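Local coordinates for PpBBE-like 1 D396N (Physcomitrella patens subsp. patens, PDB 6EO5), which probably oxidises cellobiose as an FAD-dependent berberine bridge enzyme-like oxidase, held here as an engineered variant with its flavin bound, at residues Leu247-Pro261 against Gly358-Gln371. Residues are numbered along the deposited sequence; the frame is centred on the assembly and turned at random.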
ATOM      1  N   LEU A 247      19.529   1.430 -12.023  1.00 53.36           N
ATOM      2  CA  LEU A 247      19.817   2.830 -12.321  1.00 53.96           C
ATOM      3  C   LEU A 247      19.393   3.247 -13.727  1.00 59.31           C
ATOM      4  O   LEU A 247      19.232   4.447 -13.969  1.00 59.55           O
ATOM      5  CB  LEU A 247      21.308   3.108 -12.137  1.00 53.08           C
ATOM      6  CG  LEU A 247      21.721   3.228 -10.666  1.00 59.74           C
ATOM      7  CD1 LEU A 247      23.212   3.012 -10.444  1.00 55.85           C
ATOM      8  CD2 LEU A 247      21.285   4.585 -10.133  1.00 57.35           C
ATOM      9  N   ASN A 248      19.202   2.300 -14.663  1.00 57.56           N
ATOM     10  CA  ASN A 248      18.995   2.655 -16.066  1.00 58.05           C
ATOM     11  C   ASN A 248      17.766   1.998 -16.686  1.00 61.21           C
ATOM     12  O   ASN A 248      17.679   1.906 -17.915  1.00 62.50           O
ATOM     13  CB  ASN A 248      20.235   2.305 -16.891  1.00 55.62           C
ATOM     14  CG  ASN A 248      21.450   3.099 -16.471  1.00 59.32           C
ATOM     15  OD1 ASN A 248      22.403   2.549 -15.918  1.00 57.35           O
ATOM     16  ND2 ASN A 248      21.414   4.406 -16.711  1.00 62.83           N
ATOM     17  N   VAL A 249      16.812   1.555 -15.877  1.00 57.96           N
ATOM     18  CA  VAL A 249      15.648   0.840 -16.385  1.00 54.02           C
ATOM     19  C   VAL A 249      14.651   1.835 -16.968  1.00 58.04           C
ATOM     20  O   VAL A 249      14.257   2.784 -16.272  1.00 59.78           O
ATOM     21  CB  VAL A 249      15.008  -0.003 -15.276  1.00 55.05           C
ATOM     22  CG1 VAL A 249      13.764  -0.693 -15.793  1.00 52.63           C
ATOM     23  CG2 VAL A 249      16.029  -1.010 -14.720  1.00 54.71           C
ATOM     24  N   PRO A 250      14.226   1.666 -18.221  1.00 55.55           N
ATOM     25  CA  PRO A 250      13.242   2.587 -18.799  1.00 53.84           C
ATOM     26  C   PRO A 250      11.872   2.364 -18.189  1.00 54.22           C
ATOM     27  O   PRO A 250      11.574   1.302 -17.639  1.00 54.16           O
ATOM     28  CB  PRO A 250      13.246   2.241 -20.295  1.00 48.09           C
ATOM     29  CG  PRO A 250      13.784   0.816 -20.347  1.00 49.89           C
ATOM     30  CD  PRO A 250      14.727   0.676 -19.196  1.00 55.23           C
ATOM     31  N   ALA A 251      11.025   3.388 -18.328  1.00 55.15           N
ATOM     32  CA  ALA A 251       9.750   3.443 -17.625  1.00 52.30           C
ATOM     33  C   ALA A 251       8.805   2.313 -17.996  1.00 56.31           C
ATOM     34  O   ALA A 251       7.907   2.002 -17.202  1.00 54.50           O
ATOM     35  CB  ALA A 251       9.057   4.781 -17.882  1.00 52.20           C
ATOM     36  N   GLU A 252       8.969   1.692 -19.172  1.00 55.91           N
ATOM     37  CA  GLU A 252       8.076   0.599 -19.557  1.00 52.61           C
ATOM     38  C   GLU A 252       8.261  -0.650 -18.700  1.00 55.03           C
ATOM     39  O   GLU A 252       7.476  -1.591 -18.845  1.00 57.95           O
ATOM     40  CB  GLU A 252       8.261   0.232 -21.035  1.00 55.70           C
ATOM     41  CG  GLU A 252       7.779   1.274 -22.034  1.00 51.10           C
ATOM     42  CD  GLU A 252       8.626   2.530 -22.032  1.00 59.09           C
ATOM     43  OE1 GLU A 252       9.849   2.432 -21.791  1.00 60.79           O
ATOM     44  OE2 GLU A 252       8.061   3.619 -22.258  1.00 64.02           O
ATOM     45  N   ILE A 253       9.245  -0.672 -17.796  1.00 55.69           N
ATOM     46  CA  ILE A 253       9.502  -1.802 -16.908  1.00 54.40           C
ATOM     47  C   ILE A 253       9.336  -1.352 -15.458  1.00 55.39           C
ATOM     48  O   ILE A 253       9.854  -0.304 -15.058  1.00 56.90           O
ATOM     49  CB  ILE A 253      10.909  -2.388 -17.137  1.00 53.48           C
ATOM     50  CG1 ILE A 253      10.949  -3.184 -18.444  1.00 53.81           C
ATOM     51  CG2 ILE A 253      11.343  -3.239 -15.956  1.00 50.72           C
ATOM     52  CD1 ILE A 253      12.210  -3.972 -18.639  1.00 50.74           C
ATOM     53  N   SER A 254       8.618  -2.147 -14.678  1.00 55.03           N
ATOM     54  CA  SER A 254       8.565  -2.014 -13.228  1.00 51.95           C
ATOM     55  C   SER A 254       9.018  -3.341 -12.640  1.00 56.25           C
ATOM     56  O   SER A 254       8.487  -4.392 -13.005  1.00 58.78           O
ATOM     57  CB  SER A 254       7.157  -1.675 -12.731  1.00 49.51           C
ATOM     58  OG  SER A 254       6.775  -0.355 -13.074  1.00 48.41           O
ATOM     59  N   ALA A 255       9.998  -3.303 -11.745  1.00 52.88           N
ATOM     60  CA  ALA A 255      10.574  -4.531 -11.227  1.00 53.25           C
ATOM     61  C   ALA A 255      10.761  -4.410  -9.730  1.00 53.71           C
ATOM     62  O   ALA A 255      10.808  -3.312  -9.172  1.00 57.72           O
ATOM     63  CB  ALA A 255      11.921  -4.869 -11.887  1.00 57.30           C
ATOM     64  N   ALA A 256      10.870  -5.565  -9.088  1.00 52.81           N
ATOM     65  CA  ALA A 256      11.126  -5.665  -7.664  1.00 51.71           C
ATOM     66  C   ALA A 256      12.105  -6.801  -7.446  1.00 53.41           C
ATOM     67  O   ALA A 256      12.039  -7.822  -8.135  1.00 57.06           O
ATOM     68  CB  ALA A 256       9.843  -5.916  -6.863  1.00 48.80           C
ATOM     69  N   PHE A 257      13.018  -6.615  -6.506  1.00 51.07           N
ATOM     70  CA  PHE A 257      13.955  -7.657  -6.123  1.00 52.25           C
ATOM     71  C   PHE A 257      13.529  -8.279  -4.788  1.00 55.02           C
ATOM     72  O   PHE A 257      12.968  -7.605  -3.915  1.00 51.29           O
ATOM     73  CB  PHE A 257      15.369  -7.074  -6.039  1.00 48.82           C
ATOM     74  CG  PHE A 257      16.455  -8.102  -5.959  1.00 54.50           C
ATOM     75  CD1 PHE A 257      17.070  -8.568  -7.113  1.00 54.02           C
ATOM     76  CD2 PHE A 257      16.888  -8.586  -4.723  1.00 53.64           C
ATOM     77  CE1 PHE A 257      18.087  -9.513  -7.042  1.00 51.86           C
ATOM     78  CE2 PHE A 257      17.909  -9.523  -4.648  1.00 53.07           C
ATOM     79  CZ  PHE A 257      18.508  -9.985  -5.810  1.00 53.70           C
ATOM     80  N   TYR A 258      13.795  -9.578  -4.639  1.00 50.69           N
ATOM     81  CA  TYR A 258      13.414 -10.323  -3.449  1.00 53.10           C
ATOM     82  C   TYR A 258      14.614 -11.105  -2.925  1.00 53.72           C
ATOM     83  O   TYR A 258      15.522 -11.466  -3.674  1.00 57.46           O
ATOM     84  CB  TYR A 258      12.231 -11.268  -3.738  1.00 51.60           C
ATOM     85  CG  TYR A 258      11.880 -12.224  -2.615  1.00 52.71           C
ATOM     86  CD1 TYR A 258      12.606 -13.408  -2.424  1.00 57.28           C
ATOM     87  CD2 TYR A 258      10.809 -11.973  -1.766  1.00 50.00           C
ATOM     88  CE1 TYR A 258      12.303 -14.288  -1.400  1.00 54.83           C
ATOM     89  CE2 TYR A 258      10.491 -12.861  -0.730  1.00 51.15           C
ATOM     90  CZ  TYR A 258      11.243 -14.014  -0.560  1.00 54.81           C
ATOM     91  OH  TYR A 258      10.951 -14.906   0.448  1.00 54.34           O
ATOM     92  N   MET A 259      14.593 -11.382  -1.628  1.00 52.09           N
ATOM     93  CA  MET A 259      15.719 -11.971  -0.921  1.00 53.70           C
ATOM     94  C   MET A 259      15.199 -12.430   0.435  1.00 56.55           C
ATOM     95  O   MET A 259      14.347 -11.760   1.015  1.00 55.78           O
ATOM     96  CB  MET A 259      16.830 -10.924  -0.779  1.00 52.93           C
ATOM     97  CG  MET A 259      18.067 -11.329  -0.054  1.00 57.48           C
ATOM     98  SD  MET A 259      19.194  -9.919   0.103  1.00 67.78           S
ATOM     99  CE  MET A 259      19.455  -9.490  -1.607  1.00 55.80           C
ATOM    100  N   ASP A 260      15.672 -13.573   0.923  1.00 55.50           N
ATOM    101  CA  ASP A 260      15.236 -14.030   2.238  1.00 52.50           C
ATOM    102  C   ASP A 260      16.330 -14.900   2.851  1.00 55.06           C
ATOM    103  O   ASP A 260      17.248 -15.337   2.144  1.00 53.39           O
ATOM    104  CB  ASP A 260      13.872 -14.749   2.161  1.00 52.45           C
ATOM    105  CG  ASP A 260      13.938 -16.145   1.564  1.00 55.52           C
ATOM    106  OD1 ASP A 260      14.923 -16.886   1.788  1.00 57.78           O
ATOM    107  OD2 ASP A 260      12.957 -16.518   0.886  1.00 55.35           O
ATOM    108  N   PRO A 261      16.285 -15.136   4.174  1.00 56.48           N
ATOM    109  CA  PRO A 261      17.433 -15.772   4.858  1.00 55.96           C
ATOM    110  C   PRO A 261      17.643 -17.238   4.519  1.00 55.91           C
ATOM    111  O   PRO A 261      18.699 -17.781   4.865  1.00 57.47           O
ATOM    112  CB  PRO A 261      17.103 -15.600   6.348  1.00 56.05           C
ATOM    113  CG  PRO A 261      16.080 -14.501   6.389  1.00 60.14           C
ATOM    114  CD  PRO A 261      15.283 -14.655   5.141  1.00 51.42           C
ATOM    115  N   GLY A 358      19.099 -14.309  11.270  1.00 62.72           N
ATOM    116  CA  GLY A 358      17.764 -14.708  11.666  1.00 58.27           C
ATOM    117  C   GLY A 358      17.071 -15.561  10.630  1.00 58.71           C
ATOM    118  O   GLY A 358      17.725 -16.087   9.727  1.00 63.24           O
ATOM    119  N   SER A 359      15.757 -15.718  10.745  1.00 56.07           N
ATOM    120  CA  SER A 359      15.027 -16.566   9.812  1.00 56.72           C
ATOM    121  C   SER A 359      13.538 -16.229   9.877  1.00 56.32           C
ATOM    122  O   SER A 359      13.093 -15.424  10.697  1.00 58.43           O
ATOM    123  CB  SER A 359      15.285 -18.037  10.115  1.00 50.37           C
ATOM    124  OG  SER A 359      14.467 -18.464  11.177  1.00 62.88           O
ATOM    125  N   ASN A 360      12.773 -16.864   9.000  1.00 58.86           N
ATOM    126  CA  ASN A 360      11.347 -16.600   8.855  1.00 57.89           C
ATOM    127  C   ASN A 360      11.101 -15.097   8.684  1.00 56.63           C
ATOM    128  O   ASN A 360      10.404 -14.452   9.469  1.00 55.98           O
ATOM    129  CB  ASN A 360      10.570 -17.191  10.037  1.00 59.99           C
ATOM    130  CG  ASN A 360       9.069 -17.318   9.766  1.00 67.04           C
ATOM    131  OD1 ASN A 360       8.595 -17.155   8.636  1.00 71.11           O
ATOM    132  ND2 ASN A 360       8.314 -17.613  10.815  1.00 69.60           N
ATOM    133  N   ALA A 361      11.717 -14.550   7.631  1.00 55.84           N
ATOM    134  CA  ALA A 361      11.572 -13.158   7.221  1.00 52.84           C
ATOM    135  C   ALA A 361      11.710 -13.064   5.701  1.00 57.11           C
ATOM    136  O   ALA A 361      12.139 -14.014   5.037  1.00 56.23           O
ATOM    137  CB  ALA A 361      12.614 -12.268   7.898  1.00 50.09           C
ATOM    138  N   TYR A 362      11.353 -11.905   5.140  1.00 55.21           N
ATOM    139  CA  TYR A 362      11.619 -11.657   3.728  1.00 51.81           C
ATOM    140  C   TYR A 362      11.814 -10.163   3.480  1.00 51.29           C
ATOM    141  O   TYR A 362      11.506  -9.322   4.328  1.00 50.38           O
ATOM    142  CB  TYR A 362      10.519 -12.239   2.837  1.00 51.70           C
ATOM    143  CG  TYR A 362       9.137 -11.689   3.067  1.00 51.80           C
ATOM    144  CD1 TYR A 362       8.685 -10.591   2.360  1.00 52.74           C
ATOM    145  CD2 TYR A 362       8.269 -12.292   3.959  1.00 47.96           C
ATOM    146  CE1 TYR A 362       7.409 -10.093   2.562  1.00 58.03           C
ATOM    147  CE2 TYR A 362       6.995 -11.805   4.166  1.00 46.58           C
ATOM    148  CZ  TYR A 362       6.566 -10.703   3.472  1.00 54.23           C
ATOM    149  OH  TYR A 362       5.284 -10.206   3.659  1.00 55.40           O
ATOM    150  N   PHE A 363      12.359  -9.849   2.298  1.00 52.56           N
ATOM    151  CA  PHE A 363      12.838  -8.506   1.957  1.00 51.08           C
ATOM    152  C   PHE A 363      12.608  -8.235   0.473  1.00 55.26           C
ATOM    153  O   PHE A 363      13.087  -8.996  -0.379  1.00 56.12           O
ATOM    154  CB  PHE A 363      14.319  -8.370   2.318  1.00 50.18           C
ATOM    155  CG  PHE A 363      14.606  -8.702   3.755  1.00 55.13           C
ATOM    156  CD1 PHE A 363      14.813 -10.023   4.152  1.00 51.98           C
ATOM    157  CD2 PHE A 363      14.623  -7.705   4.726  1.00 51.02           C
ATOM    158  CE1 PHE A 363      15.041 -10.341   5.492  1.00 51.71           C
ATOM    159  CE2 PHE A 363      14.865  -8.023   6.062  1.00 49.17           C
ATOM    160  CZ  PHE A 363      15.075  -9.340   6.438  1.00 46.99           C
ATOM    161  N   ILE A 364      11.885  -7.154   0.162  1.00 53.17           N
ATOM    162  CA  ILE A 364      11.424  -6.851  -1.191  1.00 49.31           C
ATOM    163  C   ILE A 364      11.801  -5.410  -1.521  1.00 54.07           C
ATOM    164  O   ILE A 364      11.571  -4.506  -0.712  1.00 53.00           O
ATOM    165  CB  ILE A 364       9.901  -7.062  -1.323  1.00 50.90           C
ATOM    166  CG1 ILE A 364       9.522  -8.496  -0.971  1.00 51.73           C
ATOM    167  CG2 ILE A 364       9.370  -6.678  -2.721  1.00 43.71           C
ATOM    168  CD1 ILE A 364       8.039  -8.733  -1.027  1.00 45.76           C
ATOM    169  N   TYR A 365      12.343  -5.190  -2.725  1.00 56.86           N
ATOM    170  CA  TYR A 365      12.912  -3.902  -3.127  1.00 50.76           C
ATOM    171  C   TYR A 365      12.169  -3.410  -4.361  1.00 53.30           C
ATOM    172  O   TYR A 365      12.408  -3.910  -5.464  1.00 58.16           O
ATOM    173  CB  TYR A 365      14.409  -4.034  -3.416  1.00 48.12           C
ATOM    174  CG  TYR A 365      15.221  -4.680  -2.304  1.00 53.81           C
ATOM    175  CD1 TYR A 365      15.147  -6.049  -2.061  1.00 54.32           C
ATOM    176  CD2 TYR A 365      16.085  -3.928  -1.515  1.00 54.26           C
ATOM    177  CE1 TYR A 365      15.898  -6.643  -1.049  1.00 53.04           C
ATOM    178  CE2 TYR A 365      16.844  -4.518  -0.505  1.00 53.01           C
ATOM    179  CZ  TYR A 365      16.744  -5.876  -0.277  1.00 53.23           C
ATOM    180  OH  TYR A 365      17.494  -6.476   0.716  1.00 53.82           O
ATOM    181  N   ASN A 366      11.271  -2.439  -4.188  1.00 54.73           N
ATOM    182  CA  ASN A 366      10.512  -1.882  -5.309  1.00 52.15           C
ATOM    183  C   ASN A 366      11.332  -0.806  -6.000  1.00 54.68           C
ATOM    184  O   ASN A 366      11.776   0.144  -5.352  1.00 54.97           O
ATOM    185  CB  ASN A 366       9.192  -1.287  -4.835  1.00 52.09           C
ATOM    186  CG  ASN A 366       8.242  -2.324  -4.326  1.00 51.96           C
ATOM    187  OD1 ASN A 366       8.394  -3.507  -4.616  1.00 53.23           O
ATOM    188  ND2 ASN A 366       7.240  -1.889  -3.565  1.00 53.03           N
ATOM    189  N   LEU A 367      11.507  -0.927  -7.313  1.00 53.64           N
ATOM    190  CA  LEU A 367      12.357   0.008  -8.036  1.00 53.64           C
ATOM    191  C   LEU A 367      11.592   1.294  -8.340  1.00 54.43           C
ATOM    192  O   LEU A 367      10.468   1.248  -8.851  1.00 52.51           O
ATOM    193  CB  LEU A 367      12.860  -0.634  -9.326  1.00 54.19           C
ATOM    194  CG  LEU A 367      13.735   0.267 -10.190  1.00 54.00           C
ATOM    195  CD1 LEU A 367      15.105   0.395  -9.545  1.00 50.73           C
ATOM    196  CD2 LEU A 367      13.830  -0.267 -11.617  1.00 49.77           C
ATOM    197  N   TYR A 368      12.199   2.442  -8.001  1.00 53.27           N
ATOM    198  CA  TYR A 368      11.661   3.748  -8.357  1.00 51.22           C
ATOM    199  C   TYR A 368      12.543   4.284  -9.498  1.00 55.65           C
ATOM    200  O   TYR A 368      12.391   3.857 -10.650  1.00 59.95           O
ATOM    201  CB  TYR A 368      11.598   4.692  -7.159  1.00 53.92           C
ATOM    202  CG  TYR A 368      10.503   4.402  -6.142  1.00 54.83           C
ATOM    203  CD1 TYR A 368      10.435   3.174  -5.481  1.00 51.92           C
ATOM    204  CD2 TYR A 368       9.551   5.368  -5.829  1.00 52.95           C
ATOM    205  CE1 TYR A 368       9.439   2.911  -4.550  1.00 50.12           C
ATOM    206  CE2 TYR A 368       8.552   5.112  -4.900  1.00 49.96           C
ATOM    207  CZ  TYR A 368       8.505   3.884  -4.264  1.00 51.15           C
ATOM    208  OH  TYR A 368       7.526   3.633  -3.327  1.00 50.63           O
ATOM    209  N   GLY A 369      13.441   5.226  -9.211  1.00 51.93           N
ATOM    210  CA  GLY A 369      14.431   5.642 -10.186  1.00 52.06           C
ATOM    211  C   GLY A 369      14.033   6.880 -10.971  1.00 54.18           C
ATOM    212  O   GLY A 369      12.863   7.250 -11.076  1.00 53.09           O
ATOM    213  N   SER A 370      15.051   7.502 -11.573  1.00 52.99           N
ATOM    214  CA  SER A 370      14.870   8.781 -12.249  1.00 52.83           C
ATOM    215  C   SER A 370      14.001   8.675 -13.506  1.00 57.90           C
ATOM    216  O   SER A 370      13.343   9.658 -13.872  1.00 61.91           O
ATOM    217  CB  SER A 370      16.234   9.370 -12.593  1.00 51.07           C
ATOM    218  OG  SER A 370      16.923   8.508 -13.481  1.00 61.97           O
ATOM    219  N   GLN A 371      13.978   7.517 -14.182  1.00 52.39           N
ATOM    220  CA  GLN A 371      13.107   7.334 -15.349  1.00 52.54           C
ATOM    221  C   GLN A 371      11.645   7.113 -14.973  1.00 55.21           C
ATOM    222  O   GLN A 371      10.775   7.201 -15.851  1.00 56.65           O
ATOM    223  CB  GLN A 371      13.544   6.141 -16.227  1.00 46.45           C
ATOM    224  CG  GLN A 371      15.022   6.028 -16.583  1.00 46.89           C
ATOM    225  CD  GLN A 371      15.881   5.584 -15.395  1.00 55.52           C
ATOM    226  OE1 GLN A 371      15.356   5.226 -14.337  1.00 56.47           O
ATOM    227  NE2 GLN A 371      17.193   5.615 -15.563  1.00 50.58           N
TER
HETATM  228  O   HOH W   1      19.472   7.304 -12.905  1.00 61.72           O
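Strands 253-259 and 361-367 run antiparallel as neighbours in the seven-stranded sheet of this VAO-type flavoprotein, with Phe257 and Tyr365 as a hydrogen-bonded pair. Tyr365 N reaches Phe257 O at 2.8 Å, and Phe257 N returns a bond to Tyr365 O. The exchange between Met259 and Phe363 is weak in both directions. Leu367 N gives a further bond to Ala255 O.

One face carries Phe257, Met259, Phe363 and Tyr365; Phe363 and Tyr365 pack on helices 345-355 and 405-420, and Met259 on the first of these. The Phe257 and Tyr365 side chains lie side by side, with Phe257 CD2 4.1 Å from Tyr365 CD1.

The other face carries Ala256, Tyr258, Ile364 and Asn366. Tyr258 has CG anti to its N (chi1 172°), and its ring leans over to the neighbouring strand, crossing the Tyr362 side chain at about a right angle. Its CE2 lies 3.6 Å from Tyr362 CB, and its CD2 touches Ile364 CG1. Tyr258 OH donates to the anti lone pair of Asp260 OD2 at 2.6 Å, while Asp260 OD1 is hydrogen-bonded to Ser262 OG. A leucine in place of Tyr258 would probably leave Asp260 OD2 without this donor and thin the cover over Tyr362 CB. Asn366, on this face, has its side chain about 5 Å from the FAD.

Beyond the strands, Gln371 bends at chi2 (73°), and its NE2 donates to Leu247 O at 2.8 Å. A water joins Leu247 O to Ser370 OG. Val249 packs on Leu367 CD2.

The pairing thus separates a mainly aromatic face, turned largely to two helices, from one that brings Asn366 near the flavin, while a side-chain amide ties the loops together.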